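Paraflagellar rod component (Trypanosoma brucei, PDB 2Q0X) is of unknown function but adopts the alpha/beta-hydrolase fold and is probably a component of the paraflagellar rod, with no hydrolase activity established. Local coordinates at residues G45-E49 and T115-T119; V138-V144 and L227-H233; S263-D267 and A279-H283. One frame throughout, in Å; residues are numbered along the deposited sequence.

Interaction 1: G45-E49 and T115-T119; sequences GGQTE and TSTGT
This is a buried loop-to-loop contact at the C-terminal edge of the central sheet, where the turn after strand 40-44 meets the sharp bend between strand 110-115 and helix 119-128. The bend is the nucleophile elbow of alpha/beta hydrolases: Ser116, with strained phi/psi of 57/-136°, occupies the nucleophile position in the sequence Ala-Thr-Ser-Thr-Gly. The loops meet closely through glycines, with CA-CA distances of 4.2 Å for Gly45-Gly118 and 4.5 Å for Gly46-Thr117. A CB on Gly118 would clash with Gly45 CA, and one on Gly46 with Ser116 OG. A CA-H...O contact joins Gly45 CA to Thr115 O (3.4 Å). Residues Gly46 to Glu49 form a type I turn, with Glu49 N hydrogen-bonded to Gly46 O (3.1 Å). Glu49, chi1 m and chi2 t, folds back so that OE1 accepts from its own loop's Gly46 N (2.7 Å) and, across the contact, from Thr115 OG1 (2.8 Å; Thr115 chi1 p). One water donates to Gly45 O and Thr117 OG1, both at 2.8 Å; another accepts from Thr117 OG1 (2.7 Å) and donates to Gln47 OE1 (2.8 Å), while Gln47 NE2 is hydrogen-bonded to Ser77 O and Thr188 OG1. In relatives this loop commonly supplies oxyanion-hole amides. Hydrogen-bonded to Glu49 OE1, the Gly46 amide is unavailable here to a substrate oxyanion; the elbow geometry by itself does not show activity.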
ATOM      1  N   GLY A  45       9.429  -2.748   5.475  1.00 23.00           N
ATOM      2  CA  GLY A  45       9.807  -3.772   4.517  1.00 22.93           C
ATOM      3  C   GLY A  45      10.131  -3.232   3.154  1.00 22.91           C
ATOM      4  O   GLY A  45      10.336  -2.014   2.954  1.00 22.47           O
ATOM      5  N   GLY A  46      10.181  -4.169   2.213  1.00 22.75           N
ATOM      6  CA  GLY A  46      10.347  -3.863   0.837  1.00 22.88           C
ATOM      7  C   GLY A  46       9.136  -3.146   0.271  1.00 23.11           C
ATOM      8  O   GLY A  46       8.062  -3.091   0.884  1.00 22.95           O
ATOM      9  N   GLN A  47       9.318  -2.619  -0.926  1.00 23.23           N
ATOM     10  CA  GLN A  47       8.280  -1.838  -1.585  1.00 23.63           C
ATOM     11  C   GLN A  47       7.060  -2.673  -1.968  1.00 24.26           C
ATOM     12  O   GLN A  47       5.958  -2.144  -2.010  1.00 24.57           O
ATOM     13  CB  GLN A  47       8.844  -1.125  -2.809  1.00 23.27           C
ATOM     14  CG  GLN A  47       9.736   0.049  -2.478  1.00 22.66           C
ATOM     15  CD  GLN A  47      10.422   0.631  -3.713  1.00 22.80           C
ATOM     16  OE1 GLN A  47      11.390   0.066  -4.225  1.00 21.44           O
ATOM     17  NE2 GLN A  47       9.936   1.775  -4.178  1.00 20.71           N
ATOM     18  N   THR A  48       7.267  -3.969  -2.209  1.00 24.87           N
ATOM     19  CA  THR A  48       6.203  -4.896  -2.548  1.00 25.45           C
ATOM     20  C   THR A  48       5.738  -5.721  -1.364  1.00 26.01           C
ATOM     21  O   THR A  48       4.984  -6.674  -1.535  1.00 26.63           O
ATOM     22  CB  THR A  48       6.640  -5.867  -3.679  1.00 25.61           C
ATOM     23  OG1 THR A  48       7.714  -6.695  -3.221  1.00 25.40           O
ATOM     24  CG2 THR A  48       7.087  -5.086  -4.912  1.00 25.40           C
ATOM     25  N   GLU A  49       6.192  -5.377  -0.168  1.00 26.35           N
ATOM     26  CA  GLU A  49       5.738  -6.025   1.047  1.00 26.70           C
ATOM     27  C   GLU A  49       4.606  -5.202   1.675  1.00 26.75           C
ATOM     28  O   GLU A  49       4.730  -3.990   1.858  1.00 27.72           O
ATOM     29  CB  GLU A  49       6.896  -6.216   2.039  1.00 26.59           C
ATOM     30  CG  GLU A  49       7.881  -7.288   1.582  1.00 27.16           C
ATOM     31  CD  GLU A  49       8.995  -7.572   2.595  1.00 27.40           C
ATOM     32  OE1 GLU A  49       9.634  -6.626   3.095  1.00 27.80           O
ATOM     33  OE2 GLU A  49       9.259  -8.766   2.873  1.00 29.30           O
ATOM     34  N   THR A 115      12.898  -5.892   6.811  1.00 23.71           N
ATOM     35  CA  THR A 115      13.073  -6.989   5.889  1.00 23.53           C
ATOM     36  C   THR A 115      13.289  -6.429   4.499  1.00 23.75           C
ATOM     37  O   THR A 115      12.858  -5.317   4.189  1.00 23.17           O
ATOM     38  CB  THR A 115      11.828  -7.907   5.868  1.00 23.71           C
ATOM     39  OG1 THR A 115      10.648  -7.120   5.638  1.00 23.60           O
ATOM     40  CG2 THR A 115      11.719  -8.700   7.172  1.00 22.99           C
ATOM     41  N   SER A 116      13.948  -7.221   3.656  1.00 24.23           N
ATOM     42  CA  SER A 116      14.106  -6.899   2.228  1.00 24.57           C
ATOM     43  C   SER A 116      14.796  -5.526   2.000  1.00 24.59           C
ATOM     44  O   SER A 116      15.765  -5.198   2.694  1.00 25.13           O
ATOM     45  CB  SER A 116      12.735  -6.986   1.530  1.00 24.61           C
ATOM     46  OG  SER A 116      12.884  -6.892   0.135  1.00 24.72           O
ATOM     47  N   THR A 117      14.294  -4.709   1.067  1.00 24.68           N
ATOM     48  CA  THR A 117      14.870  -3.369   0.841  1.00 24.41           C
ATOM     49  C   THR A 117      14.528  -2.315   1.928  1.00 24.52           C
ATOM     50  O   THR A 117      14.976  -1.159   1.839  1.00 23.86           O
ATOM     51  CB  THR A 117      14.505  -2.837  -0.554  1.00 24.55           C
ATOM     52  OG1 THR A 117      13.091  -2.623  -0.653  1.00 24.72           O
ATOM     53  CG2 THR A 117      15.006  -3.808  -1.680  1.00 24.20           C
ATOM     54  N   GLY A 118      13.743  -2.713   2.945  1.00 24.48           N
ATOM     55  CA  GLY A 118      13.495  -1.887   4.118  1.00 24.31           C
ATOM     56  C   GLY A 118      14.765  -1.605   4.892  1.00 24.45           C
ATOM     57  O   GLY A 118      14.896  -0.562   5.544  1.00 23.91           O
ATOM     58  N   THR A 119      15.715  -2.535   4.808  1.00 24.74           N
ATOM     59  CA  THR A 119      16.996  -2.368   5.428  1.00 24.84           C
ATOM     60  C   THR A 119      17.764  -1.138   4.940  1.00 24.97           C
ATOM     61  O   THR A 119      18.557  -0.568   5.695  1.00 24.46           O
ATOM     62  CB  THR A 119      17.895  -3.626   5.317  1.00 24.62           C
ATOM     63  OG1 THR A 119      18.278  -3.817   3.968  1.00 25.80           O
ATOM     64  CG2 THR A 119      17.220  -4.858   5.824  1.00 23.92           C
TER
HETATM   65  O   HOH W   1      11.701  -0.692   0.883  1.00 35.31           O
HETATM   66  O   HOH W   2      11.997  -2.397  -3.112  1.00 33.64           O

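Interaction 2: V138-V144 and L227-H233; sequences VILHGVV and LLLMLAH
Two neighbouring parallel strands of the alpha/beta-hydrolase sheet, 135-143 and 227-232, lie side by side, joined by a long, helix-containing crossover. The axes of segments 138-143 and 227-232 approach to 4.7 Å at 13°, and the register runs from Val138 opposite Leu227 to Val143 opposite Ala232. Hydrogen bonds alternate along the seam: Leu228 N to Val138 O (3.0 Å), Leu140 N to Leu228 O (2.9 Å), Met230 N to Leu140 O (2.7 Å), Gly142 N to Met230 O (2.9 Å), Ala232 N to Gly142 O (3.0 Å) and Val144 N to Ala232 O (2.9 Å).

On one face, Leu227 CD1 reaches Val138 CG1 (3.9 Å) and Leu140 CD1 (4.1 Å), while Leu229 CD2 packs on Leu140 CB (3.9 Å). Bare Gly142 leaves a hollow beside Leu231, whose CD2 meets Val144 CG1 at 4.2 Å. Helices 119-128 and 200-209 pack on this side.

The other face carries Ile139, His141, Val143, Leu228, Met230 and Ala232, Val143 CG2 lying 4.4 Å from Ala232 CB. Met230 (m, t, p) extends SD to 3.6 Å from Ile139 CG2. The His141 ring lies with one face over Met230 O, its NE2 hydrogen-bonded to Asp267 and 4.1 Å from Ala232 CB.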
ATOM      1  N   VAL A 138      18.349  -3.175  16.687  1.00 22.63           N
ATOM      2  CA  VAL A 138      18.096  -3.259  15.276  1.00 22.29           C
ATOM      3  C   VAL A 138      18.069  -4.737  14.873  1.00 22.18           C
ATOM      4  O   VAL A 138      18.901  -5.525  15.299  1.00 21.92           O
ATOM      5  CB  VAL A 138      19.144  -2.455  14.467  1.00 22.18           C
ATOM      6  CG1 VAL A 138      18.916  -2.624  12.996  1.00 20.80           C
ATOM      7  CG2 VAL A 138      19.102  -0.927  14.866  1.00 22.43           C
ATOM      8  N   ILE A 139      17.088  -5.097  14.054  1.00 22.31           N
ATOM      9  CA  ILE A 139      16.980  -6.440  13.498  1.00 22.43           C
ATOM     10  C   ILE A 139      16.853  -6.311  11.992  1.00 22.47           C
ATOM     11  O   ILE A 139      15.946  -5.651  11.513  1.00 22.26           O
ATOM     12  CB  ILE A 139      15.714  -7.198  14.046  1.00 22.43           C
ATOM     13  CG1 ILE A 139      15.728  -7.285  15.576  1.00 22.40           C
ATOM     14  CG2 ILE A 139      15.581  -8.574  13.367  1.00 22.10           C
ATOM     15  CD1 ILE A 139      14.329  -7.273  16.236  1.00 22.44           C
ATOM     16  N   LEU A 140      17.737  -6.962  11.253  1.00 23.00           N
ATOM     17  CA  LEU A 140      17.695  -6.889   9.806  1.00 23.67           C
ATOM     18  C   LEU A 140      17.670  -8.282   9.210  1.00 23.91           C
ATOM     19  O   LEU A 140      18.461  -9.143   9.580  1.00 23.92           O
ATOM     20  CB  LEU A 140      18.896  -6.111   9.255  1.00 23.59           C
ATOM     21  CG  LEU A 140      19.195  -4.723   9.839  1.00 24.39           C
ATOM     22  CD1 LEU A 140      20.534  -4.190   9.344  1.00 23.64           C
ATOM     23  CD2 LEU A 140      18.089  -3.779   9.568  1.00 25.06           C
ATOM     24  N   HIS A 141      16.756  -8.487   8.272  1.00 24.67           N
ATOM     25  CA  HIS A 141      16.657  -9.744   7.529  1.00 24.66           C
ATOM     26  C   HIS A 141      17.023  -9.492   6.093  1.00 24.81           C
ATOM     27  O   HIS A 141      16.609  -8.490   5.499  1.00 24.51           O
ATOM     28  CB  HIS A 141      15.258 -10.371   7.627  1.00 24.69           C
ATOM     29  CG  HIS A 141      15.136 -11.698   6.931  1.00 24.98           C
ATOM     30  ND1 HIS A 141      14.993 -11.809   5.564  1.00 25.28           N
ATOM     31  CD2 HIS A 141      15.160 -12.963   7.409  1.00 25.06           C
ATOM     32  CE1 HIS A 141      14.918 -13.084   5.234  1.00 25.80           C
ATOM     33  NE2 HIS A 141      15.025 -13.807   6.335  1.00 26.32           N
ATOM     34  N   GLY A 142      17.806 -10.420   5.544  1.00 25.09           N
ATOM     35  CA  GLY A 142      18.063 -10.435   4.125  1.00 25.25           C
ATOM     36  C   GLY A 142      18.349 -11.804   3.556  1.00 25.49           C
ATOM     37  O   GLY A 142      18.876 -12.695   4.239  1.00 25.89           O
ATOM     38  N   VAL A 143      17.984 -11.958   2.289  1.00 25.53           N
ATOM     39  CA  VAL A 143      18.372 -13.102   1.481  1.00 25.43           C
ATOM     40  C   VAL A 143      19.612 -12.709   0.713  1.00 25.48           C
ATOM     41  O   VAL A 143      19.654 -11.664   0.084  1.00 25.46           O
ATOM     42  CB  VAL A 143      17.286 -13.488   0.480  1.00 25.46           C
ATOM     43  CG1 VAL A 143      17.748 -14.711  -0.368  1.00 25.18           C
ATOM     44  CG2 VAL A 143      15.942 -13.736   1.214  1.00 25.37           C
ATOM     45  N   VAL A 144      20.622 -13.557   0.757  1.00 25.71           N
ATOM     46  CA  VAL A 144      21.892 -13.266   0.095  1.00 26.01           C
ATOM     47  C   VAL A 144      22.162 -14.305  -0.997  1.00 26.23           C
ATOM     48  O   VAL A 144      21.655 -15.420  -0.931  1.00 25.77           O
ATOM     49  CB  VAL A 144      23.054 -13.252   1.108  1.00 25.62           C
ATOM     50  CG1 VAL A 144      22.858 -12.133   2.089  1.00 25.68           C
ATOM     51  CG2 VAL A 144      23.160 -14.606   1.846  1.00 25.56           C
ATOM     52  N   LEU A 227      22.595  -5.584  17.412  1.00 31.79           N
ATOM     53  CA  LEU A 227      22.170  -5.885  16.070  1.00 31.48           C
ATOM     54  C   LEU A 227      21.966  -7.400  15.935  1.00 31.30           C
ATOM     55  O   LEU A 227      22.812  -8.180  16.367  1.00 31.12           O
ATOM     56  CB  LEU A 227      23.239  -5.395  15.100  1.00 31.43           C
ATOM     57  CG  LEU A 227      23.078  -5.786  13.635  1.00 31.31           C
ATOM     58  CD1 LEU A 227      21.825  -5.180  13.113  1.00 30.37           C
ATOM     59  CD2 LEU A 227      24.329  -5.306  12.864  1.00 31.03           C
ATOM     60  N   LEU A 228      20.799  -7.799  15.413  1.00 31.02           N
ATOM     61  CA  LEU A 228      20.574  -9.165  14.950  1.00 30.51           C
ATOM     62  C   LEU A 228      20.501  -9.101  13.439  1.00 30.38           C
ATOM     63  O   LEU A 228      19.672  -8.407  12.887  1.00 29.90           O
ATOM     64  CB  LEU A 228      19.280  -9.746  15.538  1.00 30.54           C
ATOM     65  CG  LEU A 228      18.789 -11.132  15.054  1.00 30.88           C
ATOM     66  CD1 LEU A 228      19.801 -12.241  15.394  1.00 29.47           C
ATOM     67  CD2 LEU A 228      17.374 -11.481  15.632  1.00 29.82           C
ATOM     68  N   LEU A 229      21.420  -9.796  12.788  1.00 30.97           N
ATOM     69  CA  LEU A 229      21.365 -10.047  11.351  1.00 31.00           C
ATOM     70  C   LEU A 229      20.769 -11.428  11.104  1.00 30.69           C
ATOM     71  O   LEU A 229      21.261 -12.435  11.629  1.00 30.37           O
ATOM     72  CB  LEU A 229      22.777  -9.977  10.735  1.00 31.23           C
ATOM     73  CG  LEU A 229      23.410  -8.585  10.650  1.00 32.07           C
ATOM     74  CD1 LEU A 229      24.701  -8.705   9.888  1.00 33.11           C
ATOM     75  CD2 LEU A 229      22.465  -7.575   9.970  1.00 30.19           C
ATOM     76  N   MET A 230      19.703 -11.457  10.309  1.00 30.51           N
ATOM     77  CA  MET A 230      19.009 -12.686   9.963  1.00 30.27           C
ATOM     78  C   MET A 230      19.235 -12.950   8.496  1.00 30.06           C
ATOM     79  O   MET A 230      18.717 -12.252   7.651  1.00 30.36           O
ATOM     80  CB  MET A 230      17.520 -12.565  10.263  1.00 30.25           C
ATOM     81  CG  MET A 230      17.215 -12.196  11.707  1.00 29.94           C
ATOM     82  SD  MET A 230      15.459 -11.893  11.950  1.00 30.56           S
ATOM     83  CE  MET A 230      14.832 -13.577  11.907  1.00 27.14           C
ATOM     84  N   LEU A 231      20.034 -13.971   8.213  1.00 30.08           N
ATOM     85  CA  LEU A 231      20.452 -14.288   6.859  1.00 29.92           C
ATOM     86  C   LEU A 231      19.793 -15.588   6.358  1.00 29.89           C
ATOM     87  O   LEU A 231      19.699 -16.571   7.093  1.00 29.48           O
ATOM     88  CB  LEU A 231      21.977 -14.397   6.807  1.00 29.49           C
ATOM     89  CG  LEU A 231      22.712 -13.133   7.252  1.00 29.51           C
ATOM     90  CD1 LEU A 231      24.199 -13.342   7.356  1.00 28.13           C
ATOM     91  CD2 LEU A 231      22.368 -11.980   6.283  1.00 29.39           C
ATOM     92  N   ALA A 232      19.320 -15.531   5.115  1.00 29.96           N
ATOM     93  CA  ALA A 232      18.779 -16.665   4.396  1.00 30.58           C
ATOM     94  C   ALA A 232      19.372 -16.684   2.989  1.00 30.87           C
ATOM     95  O   ALA A 232      19.910 -15.689   2.528  1.00 30.89           O
ATOM     96  CB  ALA A 232      17.265 -16.560   4.319  1.00 30.29           C
ATOM     97  N   HIS A 233      19.270 -17.826   2.316  1.00 31.65           N
ATOM     98  CA  HIS A 233      19.688 -17.950   0.914  1.00 32.00           C
ATOM     99  C   HIS A 233      18.964 -19.117   0.275  1.00 32.09           C
ATOM    100  O   HIS A 233      18.543 -20.026   0.981  1.00 32.33           O
ATOM    101  CB  HIS A 233      21.203 -18.162   0.838  1.00 32.13           C
ATOM    102  CG  HIS A 233      21.688 -19.377   1.574  1.00 33.05           C
ATOM    103  ND1 HIS A 233      21.735 -20.635   0.997  1.00 32.83           N
ATOM    104  CD2 HIS A 233      22.170 -19.525   2.834  1.00 33.58           C
ATOM    105  CE1 HIS A 233      22.209 -21.503   1.874  1.00 32.87           C
ATOM    106  NE2 HIS A 233      22.489 -20.856   2.993  1.00 33.73           N
TER

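Interaction 3: S263-D267 and A279-H283; sequences SYFND and AESEH
Hydrogen bonds and the packing of one aromatic ring join the loop leaving strand 260-264 to the first turn of helix 280-299. The Glu282 carboxylate (chi1 m, chi2 t) clasps Asn266: OE1 accepts from Asn266 N (2.9 Å) and OE2 from Asn266 ND2 (a very short 2.5 Å). Asp267 OD1 accepts two hydrogen bonds, from Ala279 N (N-cap, 2.8 Å) and from His283 NE2 (2.7 Å); OD2 receives a weak one from His283 NE2 (3.1 Å) and is also hydrogen-bonded to His141 NE2. The His-carboxylate pair resembles that of many hydrolases, but no catalytic role is known.

Packing centres on Phe265 (chi1 m), which places CD2 3.7 Å from both Glu282 CB and His283 CD2, its ring lying obliquely to the imidazole with centroids 5.0 Å apart; Asn266 C touches Ala279 CB (3.9 Å).

The contact closes the hairpin-bearing connection from edge strand to C-terminal helix beside strand 227-232, where Phe265 and His283 rest on Met230 and Tyr56 OH is hydrogen-bonded to His283 ND1.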
ATOM      1  N   SER A 263      22.716 -14.772  12.503  1.00 31.88           N
ATOM      2  CA  SER A 263      22.037 -16.077  12.465  1.00 32.28           C
ATOM      3  C   SER A 263      21.561 -16.385  11.051  1.00 32.44           C
ATOM      4  O   SER A 263      21.170 -15.476  10.284  1.00 32.34           O
ATOM      5  CB  SER A 263      20.834 -16.113  13.415  1.00 32.36           C
ATOM      6  OG  SER A 263      21.226 -16.020  14.773  1.00 32.59           O
ATOM      7  N   TYR A 264      21.604 -17.672  10.733  1.00 32.46           N
ATOM      8  CA  TYR A 264      21.161 -18.204   9.463  1.00 32.79           C
ATOM      9  C   TYR A 264      19.811 -18.936   9.624  1.00 32.70           C
ATOM     10  O   TYR A 264      19.576 -19.618  10.624  1.00 31.75           O
ATOM     11  CB  TYR A 264      22.246 -19.127   8.899  1.00 33.17           C
ATOM     12  CG  TYR A 264      23.459 -18.338   8.445  1.00 33.51           C
ATOM     13  CD1 TYR A 264      24.496 -18.033   9.327  1.00 34.17           C
ATOM     14  CD2 TYR A 264      23.539 -17.852   7.148  1.00 34.04           C
ATOM     15  CE1 TYR A 264      25.606 -17.277   8.904  1.00 34.24           C
ATOM     16  CE2 TYR A 264      24.633 -17.104   6.717  1.00 34.06           C
ATOM     17  CZ  TYR A 264      25.665 -16.830   7.594  1.00 33.86           C
ATOM     18  OH  TYR A 264      26.724 -16.079   7.153  1.00 33.97           O
ATOM     19  N   PHE A 265      18.927 -18.741   8.645  1.00 32.78           N
ATOM     20  CA  PHE A 265      17.566 -19.273   8.695  1.00 33.07           C
ATOM     21  C   PHE A 265      17.266 -20.139   7.483  1.00 33.15           C
ATOM     22  O   PHE A 265      17.698 -19.834   6.366  1.00 33.17           O
ATOM     23  CB  PHE A 265      16.564 -18.126   8.849  1.00 33.02           C
ATOM     24  CG  PHE A 265      16.783 -17.355  10.115  1.00 33.66           C
ATOM     25  CD1 PHE A 265      17.805 -16.415  10.202  1.00 33.33           C
ATOM     26  CD2 PHE A 265      16.039 -17.637  11.253  1.00 34.11           C
ATOM     27  CE1 PHE A 265      18.050 -15.749  11.384  1.00 33.35           C
ATOM     28  CE2 PHE A 265      16.286 -16.970  12.434  1.00 33.97           C
ATOM     29  CZ  PHE A 265      17.292 -16.019  12.495  1.00 33.87           C
ATOM     30  N   ASN A 266      16.514 -21.215   7.713  1.00 33.17           N
ATOM     31  CA  ASN A 266      16.170 -22.164   6.661  1.00 33.31           C
ATOM     32  C   ASN A 266      14.923 -21.710   5.889  1.00 33.28           C
ATOM     33  O   ASN A 266      14.054 -22.509   5.581  1.00 33.24           O
ATOM     34  CB  ASN A 266      15.976 -23.575   7.258  1.00 33.52           C
ATOM     35  CG  ASN A 266      17.216 -24.070   7.992  1.00 34.04           C
ATOM     36  OD1 ASN A 266      18.283 -24.213   7.401  1.00 34.57           O
ATOM     37  ND2 ASN A 266      17.084 -24.307   9.292  1.00 34.44           N
ATOM     38  N   ASP A 267      14.860 -20.419   5.572  1.00 33.32           N
ATOM     39  CA  ASP A 267      13.811 -19.854   4.733  1.00 33.18           C
ATOM     40  C   ASP A 267      13.850 -20.503   3.365  1.00 33.16           C
ATOM     41  O   ASP A 267      14.916 -20.759   2.838  1.00 33.27           O
ATOM     42  CB  ASP A 267      14.037 -18.344   4.552  1.00 33.36           C
ATOM     43  CG  ASP A 267      13.893 -17.561   5.847  1.00 32.78           C
ATOM     44  OD1 ASP A 267      13.422 -18.119   6.852  1.00 32.91           O
ATOM     45  OD2 ASP A 267      14.255 -16.381   5.856  1.00 33.99           O
ATOM     46  N   ALA A 279      11.221 -19.651   7.707  1.00 32.04           N
ATOM     47  CA  ALA A 279      11.282 -20.658   8.747  1.00 32.13           C
ATOM     48  C   ALA A 279      10.641 -19.989   9.969  1.00 32.17           C
ATOM     49  O   ALA A 279      11.324 -19.406  10.814  1.00 31.83           O
ATOM     50  CB  ALA A 279      12.713 -21.074   9.010  1.00 32.04           C
ATOM     51  N   GLU A 280       9.312 -20.074  10.027  1.00 32.15           N
ATOM     52  CA  GLU A 280       8.507 -19.243  10.913  1.00 32.46           C
ATOM     53  C   GLU A 280       8.932 -19.363  12.371  1.00 32.16           C
ATOM     54  O   GLU A 280       9.123 -18.360  13.060  1.00 32.22           O
ATOM     55  CB  GLU A 280       7.021 -19.576  10.749  1.00 32.63           C
ATOM     56  CG  GLU A 280       6.465 -19.234   9.357  1.00 33.27           C
ATOM     57  CD  GLU A 280       5.024 -19.686   9.158  1.00 33.45           C
ATOM     58  OE1 GLU A 280       4.737 -20.917   9.245  1.00 35.24           O
ATOM     59  OE2 GLU A 280       4.177 -18.810   8.900  1.00 34.46           O
ATOM     60  N   SER A 281       9.110 -20.590  12.817  1.00 32.00           N
ATOM     61  CA  SER A 281       9.474 -20.886  14.198  1.00 32.03           C
ATOM     62  C   SER A 281      10.889 -20.403  14.540  1.00 31.54           C
ATOM     63  O   SER A 281      11.151 -19.996  15.674  1.00 31.22           O
ATOM     64  CB  SER A 281       9.401 -22.399  14.430  1.00 32.04           C
ATOM     65  OG  SER A 281       8.583 -22.706  15.544  1.00 33.93           O
ATOM     66  N   GLU A 282      11.805 -20.518  13.577  1.00 31.26           N
ATOM     67  CA  GLU A 282      13.177 -20.027  13.739  1.00 31.22           C
ATOM     68  C   GLU A 282      13.202 -18.499  13.887  1.00 30.80           C
ATOM     69  O   GLU A 282      13.839 -17.993  14.802  1.00 30.62           O
ATOM     70  CB  GLU A 282      14.063 -20.430  12.555  1.00 31.23           C
ATOM     71  CG  GLU A 282      14.340 -21.944  12.415  1.00 31.58           C
ATOM     72  CD  GLU A 282      15.130 -22.261  11.138  1.00 31.80           C
ATOM     73  OE1 GLU A 282      15.595 -21.300  10.470  1.00 32.94           O
ATOM     74  OE2 GLU A 282      15.285 -23.456  10.801  1.00 32.50           O
ATOM     75  N   HIS A 283      12.498 -17.785  13.002  1.00 30.33           N
ATOM     76  CA  HIS A 283      12.411 -16.309  13.075  1.00 30.12           C
ATOM     77  C   HIS A 283      11.856 -15.855  14.421  1.00 30.05           C
ATOM     78  O   HIS A 283      12.437 -15.000  15.073  1.00 30.20           O
ATOM     79  CB  HIS A 283      11.509 -15.729  11.991  1.00 29.92           C
ATOM     80  CG  HIS A 283      12.101 -15.735  10.617  1.00 29.89           C
ATOM     81  ND1 HIS A 283      12.015 -14.648   9.778  1.00 29.77           N
ATOM     82  CD2 HIS A 283      12.742 -16.700   9.917  1.00 30.20           C
ATOM     83  CE1 HIS A 283      12.606 -14.934   8.630  1.00 30.25           C
ATOM     84  NE2 HIS A 283      13.055 -16.173   8.687  1.00 29.61           N
TER

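Overall arrangement
From the N terminus, interaction 1 closes the first long loop, bringing the turn after strand 40-44 against the elbow that follows strand 110-115. Interaction 2 spans the helical excursion between strands 135-143 and 227-232, and interaction 3 closes the connection from edge strand 260-264 to the C-terminal helix. The three are in series, neither nested nor crossed. Interaction 1 touches interaction 2 through Thr115 and Thr119, which pack on His141 and Leu140. Interactions 2 and 3 meet at His141, whose NE2 lies 2.7 Å from Asp267 OD2, and at Leu231 and Phe265. Interactions 1 and 3 have centres about 17 Å apart; with Ser116 OG 12.4 Å from His283 ND1, no catalytic triad is assembled with Asp267.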